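Local coordinates for YesW protein (Bacillus subtilis, PDB 2ZUX) that cleaves the backbone of type I rhamnogalacturonan from plant cell walls as a secreted, metal-dependent endolyase, releasing oligosaccharides by elimination, at residues M196-G201 with Y230-Q235; D204-V209 with T238-V243; E465-N470 with V515-E520; L486-A491 with R526-T531. One frame throughout, in Å; residues are numbered along the deposited sequence.

Interaction 1. Residues M196-G201 with Y230-Q235. With RAM (alpha-L-rhamnopyranose), chain P.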
loop_
_atom_site.group_PDB
_atom_site.type_symbol
_atom_site.label_atom_id
_atom_site.label_comp_id
_atom_site.label_asym_id
_atom_site.label_seq_id
_atom_site.Cartn_x
_atom_site.Cartn_y
_atom_site.Cartn_z
ATOM N N MET A 196 -11.805 -4.044 9.014
ATOM C CA MET A 196 -11.933 -2.592 9.125
ATOM C C MET A 196 -12.891 -2.248 10.247
ATOM O O MET A 196 -13.621 -3.106 10.746
ATOM C CB MET A 196 -12.416 -1.973 7.801
ATOM C CG MET A 196 -13.828 -2.368 7.409
ATOM S SD MET A 196 -14.139 -2.004 5.676
ATOM C CE MET A 196 -13.526 -3.498 4.967
ATOM N N LYS A 197 -12.889 -0.973 10.617
ATOM C CA LYS A 197 -13.825 -0.435 11.590
ATOM C C LYS A 197 -15.221 -0.357 10.975
ATOM O O LYS A 197 -15.388 0.071 9.837
ATOM C CB LYS A 197 -13.339 0.945 12.036
ATOM C CG LYS A 197 -14.156 1.597 13.138
ATOM C CD LYS A 197 -13.386 2.810 13.656
ATOM C CE LYS A 197 -14.070 3.486 14.831
ATOM N NZ LYS A 197 -15.296 4.221 14.407
ATOM N N THR A 198 -16.208 -0.818 11.736
ATOM C CA THR A 198 -17.600 -0.890 11.288
ATOM C C THR A 198 -18.484 -0.307 12.384
ATOM O O THR A 198 -17.998 0.106 13.439
ATOM C CB THR A 198 -18.002 -2.353 11.009
ATOM O OG1 THR A 198 -17.844 -3.102 12.217
ATOM C CG2 THR A 198 -17.127 -2.960 9.906
ATOM N N ALA A 199 -19.787 -0.277 12.139
ATOM C CA ALA A 199 -20.716 0.307 13.087
ATOM C C ALA A 199 -22.074 -0.356 12.966
ATOM O O ALA A 199 -22.311 -1.170 12.069
ATOM C CB ALA A 199 -20.838 1.806 12.843
ATOM N N ASP A 200 -22.981 0.003 13.867
ATOM C CA ASP A 200 -24.379 -0.375 13.697
ATOM C C ASP A 200 -24.797 0.072 12.307
ATOM O O ASP A 200 -24.515 1.197 11.887
ATOM C CB ASP A 200 -25.250 0.348 14.724
ATOM C CG ASP A 200 -24.996 -0.121 16.137
ATOM O OD1 ASP A 200 -24.962 -1.346 16.365
ATOM O OD2 ASP A 200 -24.826 0.754 17.015
ATOM N N GLY A 201 -25.448 -0.815 11.570
ATOM C CA GLY A 201 -25.910 -0.454 10.246
ATOM C C GLY A 201 -24.972 -0.832 9.119
ATOM O O GLY A 201 -25.356 -0.754 7.964
ATOM N N TYR A 230 -17.291 -0.763 16.179
ATOM C CA TYR A 230 -16.912 -2.167 16.051
ATOM C C TYR A 230 -15.689 -2.363 15.167
ATOM O O TYR A 230 -15.337 -1.500 14.358
ATOM C CB TYR A 230 -18.073 -3.002 15.491
ATOM C CG TYR A 230 -19.403 -2.808 16.176
ATOM C CD1 TYR A 230 -19.523 -2.925 17.560
ATOM C CD2 TYR A 230 -20.545 -2.530 15.433
ATOM C CE1 TYR A 230 -20.752 -2.742 18.193
ATOM C CE2 TYR A 230 -21.783 -2.349 16.049
ATOM C CZ TYR A 230 -21.876 -2.454 17.432
ATOM O OH TYR A 230 -23.089 -2.297 18.056
ATOM N N LEU A 231 -15.059 -3.520 15.344
ATOM C CA LEU A 231 -14.015 -4.010 14.450
ATOM C C LEU A 231 -14.522 -5.321 13.875
ATOM O O LEU A 231 -14.886 -6.219 14.639
ATOM C CB LEU A 231 -12.716 -4.242 15.223
ATOM C CG LEU A 231 -11.540 -4.788 14.407
ATOM C CD1 LEU A 231 -11.146 -3.828 13.271
ATOM C CD2 LEU A 231 -10.354 -5.061 15.313
ATOM N N THR A 232 -14.568 -5.424 12.544
ATOM C CA THR A 232 -15.057 -6.637 11.884
ATOM C C THR A 232 -14.005 -7.226 10.964
ATOM O O THR A 232 -13.303 -6.504 10.245
ATOM C CB THR A 232 -16.339 -6.353 11.071
ATOM O OG1 THR A 232 -17.343 -5.824 11.948
ATOM C CG2 THR A 232 -16.881 -7.627 10.433
ATOM N N VAL A 233 -13.908 -8.552 11.006
ATOM C CA VAL A 233 -13.176 -9.310 10.002
ATOM C C VAL A 233 -14.220 -9.947 9.086
ATOM O O VAL A 233 -15.111 -10.668 9.557
ATOM C CB VAL A 233 -12.289 -10.402 10.634
ATOM C CG1 VAL A 233 -11.524 -11.172 9.564
ATOM C CG2 VAL A 233 -11.324 -9.799 11.646
ATOM N N PHE A 234 -14.117 -9.664 7.788
ATOM C CA PHE A 234 -15.022 -10.186 6.770
ATOM C C PHE A 234 -14.306 -11.251 5.950
ATOM O O PHE A 234 -13.113 -11.124 5.646
ATOM C CB PHE A 234 -15.457 -9.078 5.803
ATOM C CG PHE A 234 -16.248 -7.952 6.431
ATOM C CD1 PHE A 234 -17.633 -8.037 6.549
ATOM C CD2 PHE A 234 -15.612 -6.786 6.844
ATOM C CE1 PHE A 234 -18.373 -6.987 7.085
ATOM C CE2 PHE A 234 -16.342 -5.734 7.386
ATOM C CZ PHE A 234 -17.724 -5.831 7.509
ATOM N N GLN A 235 -15.047 -12.279 5.552
ATOM C CA GLN A 235 -14.533 -13.319 4.674
ATOM C C GLN A 235 -14.203 -12.710 3.315
ATOM O O GLN A 235 -15.021 -12.002 2.736
ATOM C CB GLN A 235 -15.581 -14.427 4.532
ATOM C CG GLN A 235 -15.109 -15.636 3.748
ATOM C CD GLN A 235 -16.107 -16.770 3.793
ATOM O OE1 GLN A 235 -17.306 -16.570 3.598
ATOM N NE2 GLN A 235 -15.616 -17.972 4.057
HETATM C C1 RAM P . -31.208 -0.585 7.376
HETATM C C2 RAM P . -29.972 0.244 7.721
HETATM C C3 RAM P . -28.742 -0.331 7.016
HETATM C C4 RAM P . -28.992 -0.428 5.515
HETATM C C5 RAM P . -30.273 -1.226 5.253
HETATM C C6 RAM P . -30.633 -1.270 3.771
HETATM O O1 RAM P . -31.097 -1.876 7.939
HETATM O O2 RAM P . -30.189 1.581 7.324
HETATM O O3 RAM P . -27.598 0.456 7.262
HETATM O O4 RAM P . -27.884 -1.060 4.912
HETATM O O5 RAM P . -31.371 -0.670 5.966
#
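Met-196 and Thr-232 exchange two backbone hydrogen bonds, both of 3.1 Å: Met-196 N to Thr-232 O and Thr-232 N to Met-196 O. Thr-198 and Tyr-230 form a second antiparallel hydrogen-bonded pair, while Lys-197 faces Leu-231 in the non-hydrogen-bonded position between them, its CA lying 3.3 Å from Tyr-230 O in a CA-H...O contact. Strands 193-198 and 230-235 are the middle two of a four-stranded antiparallel sheet, the arrangement of a beta-propeller blade.

On the face that carries Thr-198 and Thr-232 the two hydroxyls meet, OG1 to OG1, at 2.8 Å; Thr-198 OG1 faces its partner from between the backbone N and the carbonyl carbon (chi1 60°). Thr-232 OG1 also bonds Thr-244 OG1. Beyond the strand end, Tyr-230 OH donates to Asp-200 OD1 (2.7 Å), which lies at the edge of the ring. The carboxylate stands 81° from the ring plane, and OD1 also accepts from Asn-212 N.

Apolar packing gathers at Phe-234, whose rim meets Thr-198 CG2 (3.8 Å from CZ) and Met-196 CG, while Thr-232 CG2 covers the centre of one ring face.

In the loop beyond the strand, Gly-201 O accepts from O3 of alpha-L-rhamnopyranose at 2.6 Å, one of several contacts of that pocket.

Interaction 2. Residues D204-V209 with T238-V243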
loop_
_atom_site.group_PDB
_atom_site.type_symbol
_atom_site.label_atom_id
_atom_site.label_comp_id
_atom_site.label_asym_id
_atom_site.label_seq_id
_atom_site.Cartn_x
_atom_site.Cartn_y
_atom_site.Cartn_z
ATOM N N ASP A 204 -22.964 -6.392 5.524
ATOM C CA ASP A 204 -21.925 -7.243 4.966
ATOM C C ASP A 204 -22.251 -7.645 3.528
ATOM O O ASP A 204 -23.300 -7.257 2.983
ATOM C CB ASP A 204 -21.569 -8.416 5.909
ATOM C CG ASP A 204 -22.531 -9.609 5.833
ATOM O OD1 ASP A 204 -23.437 -9.658 4.982
ATOM O OD2 ASP A 204 -22.336 -10.524 6.660
ATOM N N GLY A 205 -21.340 -8.393 2.907
ATOM C CA GLY A 205 -21.478 -8.739 1.502
ATOM C C GLY A 205 -22.643 -9.662 1.193
ATOM O O GLY A 205 -23.008 -9.817 0.028
ATOM N N THR A 206 -23.219 -10.267 2.229
ATOM C CA THR A 206 -24.403 -11.127 2.067
ATOM C C THR A 206 -25.695 -10.386 2.392
ATOM O O THR A 206 -26.770 -10.982 2.392
ATOM C CB THR A 206 -24.341 -12.398 2.947
ATOM O OG1 THR A 206 -24.565 -12.066 4.325
ATOM C CG2 THR A 206 -23.018 -13.134 2.783
ATOM N N GLY A 207 -25.590 -9.096 2.684
ATOM C CA GLY A 207 -26.759 -8.292 3.006
ATOM C C GLY A 207 -27.208 -8.330 4.454
ATOM O O GLY A 207 -28.321 -7.888 4.768
ATOM N N LYS A 208 -26.359 -8.853 5.332
ATOM C CA LYS A 208 -26.666 -8.918 6.759
ATOM C C LYS A 208 -26.145 -7.672 7.447
ATOM O O LYS A 208 -24.976 -7.305 7.293
ATOM C CB LYS A 208 -26.063 -10.168 7.392
ATOM C CG LYS A 208 -26.593 -10.429 8.799
ATOM C CD LYS A 208 -25.857 -11.553 9.490
ATOM C CE LYS A 208 -24.570 -11.058 10.110
ATOM N NZ LYS A 208 -24.807 -10.524 11.475
ATOM N N VAL A 209 -27.018 -7.014 8.195
ATOM C CA VAL A 209 -26.665 -5.779 8.880
ATOM C C VAL A 209 -26.091 -6.092 10.268
ATOM O O VAL A 209 -26.626 -6.925 11.009
ATOM C CB VAL A 209 -27.876 -4.821 8.948
ATOM C CG1 VAL A 209 -27.489 -3.517 9.605
ATOM C CG2 VAL A 209 -28.425 -4.549 7.549
ATOM N N THR A 238 -16.568 -13.691 0.082
ATOM C CA THR A 238 -18.012 -13.441 0.146
ATOM C C THR A 238 -18.379 -12.104 0.781
ATOM O O THR A 238 -19.511 -11.641 0.634
ATOM C CB THR A 238 -18.699 -14.480 1.019
ATOM O OG1 THR A 238 -18.119 -14.418 2.328
ATOM C CG2 THR A 238 -18.573 -15.893 0.421
ATOM N N GLY A 239 -17.449 -11.507 1.529
ATOM C CA GLY A 239 -17.748 -10.282 2.266
ATOM C C GLY A 239 -18.613 -10.545 3.489
ATOM O O GLY A 239 -19.138 -9.611 4.087
ATOM N N LYS A 240 -18.779 -11.814 3.852
ATOM C CA LYS A 240 -19.603 -12.182 5.003
ATOM C C LYS A 240 -18.880 -11.838 6.303
ATOM O O LYS A 240 -17.677 -12.063 6.427
ATOM C CB LYS A 240 -19.930 -13.680 4.956
ATOM C CG LYS A 240 -20.837 -14.177 6.074
ATOM C CD LYS A 240 -21.061 -15.680 5.973
ATOM C CE LYS A 240 -19.770 -16.468 6.191
ATOM N NZ LYS A 240 -20.000 -17.948 6.147
ATOM N N GLU A 241 -19.623 -11.304 7.268
ATOM C CA GLU A 241 -19.086 -11.058 8.602
ATOM C C GLU A 241 -18.604 -12.377 9.218
ATOM O O GLU A 241 -19.371 -13.346 9.292
ATOM C CB GLU A 241 -20.174 -10.452 9.490
ATOM C CG GLU A 241 -19.767 -10.238 10.948
ATOM C CD GLU A 241 -20.950 -9.982 11.851
ATOM O OE1 GLU A 241 -22.018 -10.596 11.636
ATOM O OE2 GLU A 241 -20.821 -9.178 12.793
ATOM N N LEU A 242 -17.345 -12.425 9.645
ATOM C CA LEU A 242 -16.827 -13.591 10.367
ATOM C C LEU A 242 -16.864 -13.381 11.874
ATOM O O LEU A 242 -17.360 -14.228 12.618
ATOM C CB LEU A 242 -15.405 -13.941 9.918
ATOM C CG LEU A 242 -15.257 -14.466 8.487
ATOM C CD1 LEU A 242 -13.787 -14.601 8.109
ATOM C CD2 LEU A 242 -15.989 -15.810 8.311
ATOM N N VAL A 243 -16.347 -12.240 12.320
ATOM C CA VAL A 243 -16.349 -11.873 13.737
ATOM C C VAL A 243 -16.384 -10.357 13.847
ATOM O O VAL A 243 -15.739 -9.655 13.054
ATOM C CB VAL A 243 -15.115 -12.444 14.493
ATOM C CG1 VAL A 243 -13.814 -11.966 13.865
ATOM C CG2 VAL A 243 -15.156 -12.086 15.973
HETATM O O HOH W 1 -21.600 -12.727 -0.862
#
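Asp-204 and Glu-241 cross at about a right angle, their carboxylate planes 82° apart, and the aspartate sends its two oxygens to different tasks. OD2 accepts the backbone N-H of Glu-241 on its anti side at 2.9 Å, in an almost straight bond (177°). OD1 turns back to its own loop, gripped by Thr-206 N, Lys-208 N and Thr-206 OG1; the hydroxyl comes in on the syn side near the carboxylate plane, at 2.7 Å, and the two amides approach from opposite faces of the carboxylate, each well out of its plane. CG, between the backbone N and the carbonyl carbon (chi1 81°), is held back over the loop, near these donors. An alanine in place of Asp-204 would probably leave the Glu-241 amide and the three loop donors without their acceptor and let the turn shift against the strand.

Lys-208, bent at the end of its chain, crosses Glu-241 obliquely and brings NZ to the syn side of OE1 in a salt bridge of 2.8 Å, while OE2 bonds Thr-244. Thr-206 CG2 lies against Lys-240 CB at 3.8 Å. Behind these side chains the backbones meet glycine to glycine, Gly-205 N donating to Gly-239 O at 2.8 Å.

Asp-204 thus makes an Asx turn within a type I beta turn, while Thr-238 OG1 accepts from Lys-240 N in an ST turn; together they dock a surface loop, which leads on to the rhamnose-contacting Val-209, onto the start of strand 241-246, an outer strand of its sheet.

Interaction 3. Residues E465-N470 with V515-E520. With CA (calcium ion), chain F.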
loop_
_atom_site.group_PDB
_atom_site.type_symbol
_atom_site.label_atom_id
_atom_site.label_comp_id
_atom_site.label_asym_id
_atom_site.label_seq_id
_atom_site.Cartn_x
_atom_site.Cartn_y
_atom_site.Cartn_z
ATOM N N GLU A 465 11.634 5.194 -10.834
ATOM C CA GLU A 465 10.952 6.261 -11.549
ATOM C C GLU A 465 9.954 6.949 -10.604
ATOM O O GLU A 465 9.855 6.584 -9.430
ATOM C CB GLU A 465 10.286 5.699 -12.810
ATOM C CG GLU A 465 11.284 5.268 -13.915
ATOM C CD GLU A 465 12.191 4.099 -13.518
ATOM O OE1 GLU A 465 11.698 2.955 -13.403
ATOM O OE2 GLU A 465 13.423 4.307 -13.345
ATOM N N GLN A 466 9.252 7.962 -11.097
ATOM C CA GLN A 466 8.326 8.729 -10.265
ATOM C C GLN A 466 6.912 8.588 -10.796
ATOM O O GLN A 466 6.705 8.490 -12.009
ATOM C CB GLN A 466 8.713 10.210 -10.227
ATOM C CG GLN A 466 10.017 10.510 -9.486
ATOM C CD GLN A 466 11.252 10.185 -10.331
ATOM O OE1 GLN A 466 11.367 10.637 -11.470
ATOM N NE2 GLN A 466 12.138 9.357 -9.800
ATOM N N LEU A 467 5.932 8.573 -9.900
ATOM C CA LEU A 467 4.530 8.533 -10.305
ATOM C C LEU A 467 3.761 9.639 -9.601
ATOM O O LEU A 467 3.948 9.894 -8.410
ATOM C CB LEU A 467 3.922 7.159 -10.006
ATOM C CG LEU A 467 2.442 6.953 -10.359
ATOM C CD1 LEU A 467 2.199 5.500 -10.700
ATOM C CD2 LEU A 467 1.494 7.401 -9.247
ATOM N N ASP A 468 2.897 10.309 -10.355
ATOM C CA ASP A 468 2.033 11.359 -9.819
ATOM C C ASP A 468 0.875 11.503 -10.792
ATOM O O ASP A 468 1.072 11.398 -12.013
ATOM C CB ASP A 468 2.807 12.677 -9.727
ATOM C CG ASP A 468 2.133 13.718 -8.843
ATOM O OD1 ASP A 468 1.269 13.381 -8.018
ATOM O OD2 ASP A 468 2.514 14.903 -8.961
ATOM N N SER A 469 -0.332 11.717 -10.266
ATOM C CA SER A 469 -1.503 11.841 -11.128
ATOM C C SER A 469 -1.566 10.622 -12.063
ATOM O O SER A 469 -1.381 9.493 -11.604
ATOM C CB SER A 469 -1.454 13.167 -11.886
ATOM O OG SER A 469 -2.671 13.393 -12.586
ATOM N N ASN A 470 -1.811 10.834 -13.358
ATOM C CA ASN A 470 -1.831 9.732 -14.320
ATOM C C ASN A 470 -0.527 9.640 -15.111
ATOM O O ASN A 470 -0.526 9.261 -16.285
ATOM C CB ASN A 470 -3.041 9.846 -15.260
ATOM C CG ASN A 470 -2.936 11.018 -16.224
ATOM O OD1 ASN A 470 -2.278 12.020 -15.943
ATOM N ND2 ASN A 470 -3.601 10.894 -17.377
ATOM N N VAL A 515 0.395 -0.369 -12.214
ATOM C CA VAL A 515 -0.421 0.733 -11.717
ATOM C C VAL A 515 -1.872 0.447 -12.041
ATOM O O VAL A 515 -2.204 0.062 -13.165
ATOM C CB VAL A 515 -0.047 2.080 -12.343
ATOM C CG1 VAL A 515 -0.756 3.210 -11.608
ATOM C CG2 VAL A 515 1.445 2.294 -12.311
ATOM N N VAL A 516 -2.732 0.637 -11.046
ATOM C CA VAL A 516 -4.166 0.548 -11.235
ATOM C C VAL A 516 -4.717 1.967 -11.130
ATOM O O VAL A 516 -4.635 2.583 -10.061
ATOM C CB VAL A 516 -4.827 -0.347 -10.171
ATOM C CG1 VAL A 516 -6.331 -0.485 -10.446
ATOM C CG2 VAL A 516 -4.145 -1.715 -10.122
ATOM N N TRP A 517 -5.240 2.495 -12.242
ATOM C CA TRP A 517 -5.940 3.785 -12.246
ATOM C C TRP A 517 -7.382 3.555 -12.664
ATOM O O TRP A 517 -7.658 2.730 -13.532
ATOM C CB TRP A 517 -5.339 4.760 -13.263
ATOM C CG TRP A 517 -4.082 5.490 -12.887
ATOM C CD1 TRP A 517 -3.931 6.453 -11.930
ATOM C CD2 TRP A 517 -2.815 5.372 -13.541
ATOM N NE1 TRP A 517 -2.631 6.920 -11.924
ATOM C CE2 TRP A 517 -1.929 6.274 -12.908
ATOM C CE3 TRP A 517 -2.338 4.578 -14.591
ATOM C CZ2 TRP A 517 -0.590 6.406 -13.302
ATOM C CZ3 TRP A 517 -1.016 4.707 -14.980
ATOM C CH2 TRP A 517 -0.155 5.611 -14.333
ATOM N N ARG A 518 -8.302 4.303 -12.077
ATOM C CA ARG A 518 -9.678 4.313 -12.564
ATOM C C ARG A 518 -9.765 5.080 -13.881
ATOM O O ARG A 518 -8.918 5.929 -14.176
ATOM C CB ARG A 518 -10.598 4.977 -11.542
ATOM C CG ARG A 518 -10.261 6.426 -11.261
ATOM C CD ARG A 518 -11.359 7.108 -10.480
ATOM N NE ARG A 518 -10.960 8.453 -10.087
ATOM C CZ ARG A 518 -11.357 9.562 -10.697
ATOM N NH1 ARG A 518 -12.173 9.486 -11.745
ATOM N NH2 ARG A 518 -10.941 10.745 -10.261
ATOM N N THR A 519 -10.792 4.784 -14.675
ATOM C CA THR A 519 -11.165 5.667 -15.774
ATOM C C THR A 519 -11.816 6.915 -15.183
ATOM O O THR A 519 -12.238 6.916 -14.023
ATOM C CB THR A 519 -12.153 4.989 -16.731
ATOM O OG1 THR A 519 -13.321 4.594 -16.004
ATOM C CG2 THR A 519 -11.528 3.767 -17.382
ATOM N N GLU A 520 -11.911 7.973 -15.980
ATOM C CA GLU A 520 -12.472 9.240 -15.504
ATOM C C GLU A 520 -13.885 9.079 -14.934
ATOM O O GLU A 520 -14.227 9.694 -13.917
ATOM C CB GLU A 520 -12.432 10.298 -16.616
ATOM C CG GLU A 520 -11.006 10.673 -17.024
ATOM C CD GLU A 520 -10.922 11.483 -18.310
ATOM O OE1 GLU A 520 -11.931 12.113 -18.697
ATOM O OE2 GLU A 520 -9.831 11.495 -18.927
HETATM CA CA CA F . 14.021 1.937 -13.249
HETATM O O HOH W 2 12.580 -0.016 -12.846
#
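Trp-517 fills the tight part of this contact, its indole sandwiched between Val-515 of its own strand and Asn-470 of the facing segment. Val-515 CG1 sits over the centre of one ring face, 3.3 Å above the plane, and Asn-470 CA covers the opposite face, 3.4 Å above the plane and offset toward the rim. The indole N-H is satisfied as well: NE1 donates to Ser-469 O at 2.9 Å, in a bent bond (133°) whose acceptor lies 27° out of the ring plane. With CG anti to the carbonyl carbon (chi1 -79°), the Trp-517 side chain sets out toward 465-470.

Leu-467 and Val-515 meet tip to tip, CD1 to CG2 at 3.7 Å, and the same CD1 also approaches Trp-517 CZ2 at 3.9 Å. Ile-456 and Ile-472, from the strands flanking 465-468, add to the apolar cluster around Val-515. The contact thus joins two separate antiparallel sheets of the propeller domain, one holding strand 465-468 and the other strand 514-519, through side chains and a single carbonyl acceptor instead of strand pairing.

Toward the partly exposed loop the side chains of Ser-469 and Asn-470 take little part: the side-chain amide of Asn-470 leads away from Trp-517, ND2 donating to Ala-488 O. At the other end of its segment, Glu-465 reaches a calcium ion instead of the facing strand: OE1 and OE2 chelate the metal, OE1 at 2.5 Å, in a site that also includes Asp-459, Asp-461, the carbonyl of Leu-463 and a water.

Interaction 4. Residues L486-A491 with R526-T531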
loop_
_atom_site.group_PDB
_atom_site.type_symbol
_atom_site.label_atom_id
_atom_site.label_comp_id
_atom_site.label_asym_id
_atom_site.label_seq_id
_atom_site.Cartn_x
_atom_site.Cartn_y
_atom_site.Cartn_z
ATOM N N LEU A 486 5.269 7.925 -19.283
ATOM C CA LEU A 486 3.920 7.459 -19.563
ATOM C C LEU A 486 2.920 8.505 -19.123
ATOM O O LEU A 486 3.019 9.037 -18.025
ATOM C CB LEU A 486 3.634 6.137 -18.833
ATOM C CG LEU A 486 2.181 5.635 -18.901
ATOM C CD1 LEU A 486 1.805 5.156 -20.301
ATOM C CD2 LEU A 486 1.916 4.554 -17.857
ATOM N N THR A 487 1.964 8.808 -19.995
ATOM C CA THR A 487 0.774 9.540 -19.602
ATOM C C THR A 487 -0.410 8.641 -19.933
ATOM O O THR A 487 -0.629 8.286 -21.097
ATOM C CB THR A 487 0.693 10.917 -20.303
ATOM O OG1 THR A 487 1.762 11.746 -19.828
ATOM C CG2 THR A 487 -0.634 11.610 -20.003
ATOM N N ALA A 488 -1.140 8.228 -18.904
ATOM C CA ALA A 488 -2.231 7.279 -19.090
ATOM C C ALA A 488 -3.515 8.017 -19.462
ATOM O O ALA A 488 -4.361 8.304 -18.620
ATOM C CB ALA A 488 -2.414 6.424 -17.850
ATOM N N SER A 489 -3.643 8.325 -20.748
ATOM C CA SER A 489 -4.798 9.071 -21.238
ATOM C C SER A 489 -6.099 8.298 -21.009
ATOM O O SER A 489 -6.183 7.104 -21.297
ATOM C CB SER A 489 -4.605 9.420 -22.711
ATOM O OG SER A 489 -3.442 10.217 -22.850
ATOM N N GLY A 490 -7.094 8.985 -20.461
ATOM C CA GLY A 490 -8.364 8.350 -20.123
ATOM C C GLY A 490 -8.400 7.783 -18.712
ATOM O O GLY A 490 -9.461 7.363 -18.242
ATOM N N ALA A 491 -7.239 7.770 -18.050
ATOM C CA ALA A 491 -7.121 7.307 -16.668
ATOM C C ALA A 491 -6.995 8.516 -15.753
ATOM O O ALA A 491 -6.460 9.557 -16.152
ATOM C CB ALA A 491 -5.921 6.390 -16.512
ATOM N N ARG A 526 -8.129 0.309 -14.738
ATOM C CA ARG A 526 -7.156 -0.121 -15.729
ATOM C C ARG A 526 -5.876 -0.525 -15.032
ATOM O O ARG A 526 -5.343 0.242 -14.229
ATOM C CB ARG A 526 -6.847 1.008 -16.705
ATOM C CG ARG A 526 -8.008 1.444 -17.579
ATOM C CD ARG A 526 -7.524 2.510 -18.520
ATOM N NE ARG A 526 -8.569 3.011 -19.404
ATOM C CZ ARG A 526 -8.392 4.030 -20.235
ATOM N NH1 ARG A 526 -7.217 4.641 -20.293
ATOM N NH2 ARG A 526 -9.393 4.435 -21.004
ATOM N N ILE A 527 -5.391 -1.726 -15.339
ATOM C CA ILE A 527 -4.130 -2.199 -14.787
ATOM C C ILE A 527 -3.061 -2.076 -15.865
ATOM O O ILE A 527 -3.127 -2.772 -16.880
ATOM C CB ILE A 527 -4.213 -3.668 -14.334
ATOM C CG1 ILE A 527 -5.434 -3.897 -13.427
ATOM C CG2 ILE A 527 -2.905 -4.076 -13.643
ATOM C CD1 ILE A 527 -5.634 -5.356 -13.013
ATOM N N TYR A 528 -2.098 -1.183 -15.652
ATOM C CA TYR A 528 -0.974 -1.000 -16.565
ATOM C C TYR A 528 0.203 -1.828 -16.069
ATOM O O TYR A 528 0.546 -1.778 -14.890
ATOM C CB TYR A 528 -0.565 0.473 -16.612
ATOM C CG TYR A 528 -1.546 1.372 -17.339
ATOM C CD1 TYR A 528 -1.267 1.840 -18.626
ATOM C CD2 TYR A 528 -2.745 1.758 -16.745
ATOM C CE1 TYR A 528 -2.170 2.670 -19.297
ATOM C CE2 TYR A 528 -3.649 2.586 -17.409
ATOM C CZ TYR A 528 -3.351 3.030 -18.677
ATOM O OH TYR A 528 -4.259 3.850 -19.323
ATOM N N THR A 529 0.804 -2.603 -16.966
ATOM C CA THR A 529 2.023 -3.348 -16.680
ATOM C C THR A 529 3.070 -2.912 -17.690
ATOM O O THR A 529 2.748 -2.650 -18.848
ATOM C CB THR A 529 1.795 -4.886 -16.701
ATOM O OG1 THR A 529 2.908 -5.552 -16.088
ATOM C CG2 THR A 529 1.602 -5.428 -18.123
ATOM N N THR A 530 4.319 -2.808 -17.265
ATOM C CA THR A 530 5.359 -2.341 -18.164
ATOM C C THR A 530 5.665 -3.344 -19.281
ATOM O O THR A 530 5.587 -4.562 -19.083
ATOM C CB THR A 530 6.647 -1.959 -17.405
ATOM O OG1 THR A 530 7.484 -1.199 -18.280
ATOM C CG2 THR A 530 7.408 -3.187 -16.912
ATOM N N THR A 531 6.002 -2.806 -20.451
ATOM C CA THR A 531 6.531 -3.626 -21.546
ATOM C C THR A 531 7.947 -3.204 -21.921
ATOM O O THR A 531 8.448 -3.549 -23.001
ATOM C CB THR A 531 5.623 -3.609 -22.797
ATOM O OG1 THR A 531 5.475 -2.266 -23.262
ATOM C CG2 THR A 531 4.259 -4.192 -22.467
HETATM O O HOH W 3 -3.766 4.918 -21.611
HETATM O O HOH W 4 -9.031 6.285 -23.139
#
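A type II beta turn, Ala-488 to Ala-491, carries the chain from strand 481-487 of one propeller-domain sheet toward strand 491-492 of another, and Arg-526 and Tyr-528 of strand 524-528 pack against it. Arg-526 runs extended from CG to NE and brings NH1 to Ser-489 O, the carbonyl of the second residue of the turn, at 2.9 Å. This oxygen lies in the guanidinium plane. So does Tyr-528 OH, to which the same NH1 donates at 3.2 Å. Gly-490 C and O lie over one guanidinium face. A cation-pi contact with Tyr-91 also engages Arg-526.

The tyrosine meets the turn mainly through its hydroxyl end. Ala-488 CB lies 3.5 Å from Tyr-528 OH and 3.6 Å from CZ, approaching the ring obliquely, while Leu-486 CD2 makes a looser contact with CD1 at 4.3 Å. Trp-517 adds an edge-to-face contact with the Tyr-528 ring.

Two waters extend the polar network: one lies 2.6 Å from Tyr-528 OH and donates to Ser-489 O, and the other accepts from Arg-526 NH2 at 2.8 Å. A leucine in place of Arg-526 would probably leave the Ser-489 carbonyl without its guanidinium donor and the Tyr-528 hydroxyl without its guanidinium neighbour. With one guanidinium nitrogen donating to both a turn carbonyl and a phenol oxygen, the positive charge would probably polarise both oxygens and help hold the turn against the strand, beside a small apolar patch.

How the interactions relate
Interactions 1 and 2 share one four-stranded sheet: strands 230-235 and 241-246 are neighbours in it, and Val-233 O bonds Leu-242 N across them. Interaction 1 is buried strand pairing, whereas interaction 2, its centre about 9 Å away, docks a partly exposed loop through a carboxylate and a salt bridge. Interactions 3 and 4 likewise adjoin, on the paired strands 514-519 and 524-528, where Trp-517 O bonds Arg-526 N. There side chains bridge from strands 465-468 and 481-487 and the loops after them to the sheet of 514-519 and 524-528; the buried contact is mainly apolar and aromatic, the more exposed one uses a guanidinium and waters. The two pairs stand apart, interactions 1 and 3 having centres about 30 Å from each other.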